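Side-chain contact in LytB (Plasmodium falciparum, PDB 4N7B), which reduces hydroxymethylbutenyl diphosphate to isopentenyl and dimethylallyl diphosphate with an iron-sulfur cluster, the last step of isoprenoid precursor synthesis in the apicoplast: residues T433-S438 / K446-S451. Sequence-based numbering, arbitrary orientation.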
loop_
_atom_site.group_PDB
_atom_site.type_symbol
_atom_site.label_atom_id
_atom_site.label_comp_id
_atom_site.label_asym_id
_atom_site.label_seq_id
_atom_site.Cartn_x
_atom_site.Cartn_y
_atom_site.Cartn_z
ATOM N N THR A 433 -3.380 -19.344 -7.543
ATOM C CA THR A 433 -2.645 -18.392 -6.724
ATOM C C THR A 433 -3.520 -17.966 -5.541
ATOM O O THR A 433 -4.676 -17.564 -5.723
ATOM C CB THR A 433 -2.249 -17.132 -7.530
ATOM O OG1 THR A 433 -1.236 -17.465 -8.492
ATOM C CG2 THR A 433 -1.716 -16.061 -6.581
ATOM N N ILE A 434 -2.976 -18.071 -4.334
ATOM C CA ILE A 434 -3.654 -17.566 -3.146
ATOM C C ILE A 434 -2.905 -16.371 -2.616
ATOM O O ILE A 434 -1.709 -16.460 -2.304
ATOM C CB ILE A 434 -3.737 -18.596 -2.023
ATOM C CG1 ILE A 434 -4.649 -19.747 -2.430
ATOM C CG2 ILE A 434 -4.288 -17.943 -0.756
ATOM C CD1 ILE A 434 -4.640 -20.876 -1.446
ATOM N N VAL A 435 -3.593 -15.240 -2.554
ATOM C CA VAL A 435 -3.012 -14.045 -1.999
ATOM C C VAL A 435 -3.672 -13.808 -0.670
ATOM O O VAL A 435 -4.896 -13.706 -0.594
ATOM C CB VAL A 435 -3.249 -12.821 -2.864
ATOM C CG1 VAL A 435 -2.643 -11.596 -2.192
ATOM C CG2 VAL A 435 -2.658 -13.034 -4.243
ATOM N N VAL A 436 -2.863 -13.724 0.387
ATOM C CA VAL A 436 -3.417 -13.491 1.720
ATOM C C VAL A 436 -3.436 -12.009 1.983
ATOM O O VAL A 436 -2.425 -11.323 1.863
ATOM C CB VAL A 436 -2.635 -14.234 2.792
ATOM C CG1 VAL A 436 -3.299 -14.074 4.139
ATOM C CG2 VAL A 436 -2.531 -15.703 2.401
ATOM N N GLY A 437 -4.615 -11.491 2.277
ATOM C CA GLY A 437 -4.722 -10.078 2.560
ATOM C C GLY A 437 -6.143 -9.595 2.550
ATOM O O GLY A 437 -7.087 -10.380 2.330
ATOM N N SER A 438 -6.297 -8.304 2.823
ATOM C CA SER A 438 -7.613 -7.685 2.942
ATOM C C SER A 438 -8.133 -7.113 1.623
ATOM O O SER A 438 -7.359 -6.603 0.807
ATOM C CB SER A 438 -7.555 -6.560 3.971
ATOM O OG SER A 438 -8.653 -5.690 3.781
ATOM N N LYS A 446 -4.082 -6.087 -6.497
ATOM C CA LYS A 446 -3.265 -6.049 -7.713
ATOM C C LYS A 446 -2.399 -7.300 -7.833
ATOM O O LYS A 446 -1.983 -7.675 -8.936
ATOM C CB LYS A 446 -2.426 -4.766 -7.798
ATOM C CG LYS A 446 -3.266 -3.491 -7.774
ATOM C CD LYS A 446 -4.284 -3.484 -8.909
ATOM C CE LYS A 446 -5.456 -2.539 -8.619
ATOM N NZ LYS A 446 -6.604 -2.782 -9.585
ATOM N N LEU A 447 -2.151 -7.975 -6.715
ATOM C CA LEU A 447 -1.404 -9.230 -6.784
ATOM C C LEU A 447 -2.300 -10.276 -7.424
ATOM O O LEU A 447 -1.889 -10.997 -8.330
ATOM C CB LEU A 447 -0.960 -9.688 -5.400
ATOM C CG LEU A 447 0.252 -8.949 -4.851
ATOM C CD1 LEU A 447 0.494 -9.362 -3.413
ATOM C CD2 LEU A 447 1.470 -9.239 -5.683
ATOM N N VAL A 448 -3.529 -10.367 -6.945
ATOM C CA VAL A 448 -4.488 -11.294 -7.534
ATOM C C VAL A 448 -4.594 -11.049 -9.038
ATOM O O VAL A 448 -4.580 -11.980 -9.856
ATOM C CB VAL A 448 -5.870 -11.097 -6.912
ATOM C CG1 VAL A 448 -6.985 -11.678 -7.822
ATOM C CG2 VAL A 448 -5.907 -11.720 -5.555
ATOM N N TYR A 449 -4.720 -9.782 -9.400
ATOM C CA TYR A 449 -4.886 -9.408 -10.800
ATOM C C TYR A 449 -3.665 -9.794 -11.629
ATOM O O TYR A 449 -3.797 -10.242 -12.763
ATOM C CB TYR A 449 -5.108 -7.911 -10.866
ATOM C CG TYR A 449 -5.293 -7.304 -12.233
ATOM C CD1 TYR A 449 -6.513 -7.379 -12.886
ATOM C CD2 TYR A 449 -4.266 -6.602 -12.842
ATOM C CE1 TYR A 449 -6.707 -6.778 -14.123
ATOM C CE2 TYR A 449 -4.444 -6.006 -14.073
ATOM C CZ TYR A 449 -5.676 -6.102 -14.712
ATOM O OH TYR A 449 -5.859 -5.504 -15.936
ATOM N N SER A 450 -2.474 -9.614 -11.068
ATOM C CA SER A 450 -1.239 -9.925 -11.793
ATOM C C SER A 450 -1.226 -11.383 -12.212
ATOM O O SER A 450 -0.799 -11.712 -13.310
ATOM C CB SER A 450 -0.004 -9.641 -10.917
ATOM O OG SER A 450 0.109 -8.260 -10.608
ATOM N N SER A 451 -1.673 -12.267 -11.324
ATOM C CA SER A 451 -1.761 -13.694 -11.649
ATOM C C SER A 451 -2.838 -13.977 -12.694
ATOM O O SER A 451 -2.653 -14.809 -13.587
ATOM C CB SER A 451 -2.061 -14.486 -10.375
ATOM O OG SER A 451 -2.282 -15.866 -10.633
#
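Val-435 turns both of its methyls to the helix: CG2 packs on Val-448 and Leu-447, CG1 on Leu-447 alone. CG2 meets CG2 of Val-448 at 3.7 Å, and the same methyl lies 3.9 Å from CB of Leu-447. CG1, set anti to the backbone N (chi1 178°), reaches CD1 of Leu-447 at 4.0 Å, with the Val-435 and Leu-447 side chains crossing at about a right angle. This is the close, wholly apolar half of the contact.

One helical turn on, the contact becomes polar. Thr-433 OG1 donates to Ser-451 OG over 2.9 Å; a chi1 of 175° swings that serine oxygen out toward the strand. Ser-451 OG is also hydrogen-bonded to the carbonyl of Val-456, in the loop after the helix, so this buried oxygen has two partners and ties strand, helix and loop together.

The side of helix 446-451 turned from the strand is looser and partly exposed. There Lys-446 and Tyr-449 hydrogen-bond to Tyr-340 and Asp-389 respectively. Ser-450 lies instead on a buried flank, against Gln-420 and Asn-424 of helix 414-427, and its OG donates to Lys-446 O at 2.7 Å.

The axes of strand 433-436 and helix segment 446-451 approach to 8.6 Å and run nearly antiparallel, at 171°. That is the geometry of a beta-alpha-beta crossover, here strand 432-436, helix 442-452 and strand 458-461, on the five-stranded parallel sheet of this IspH-family enzyme.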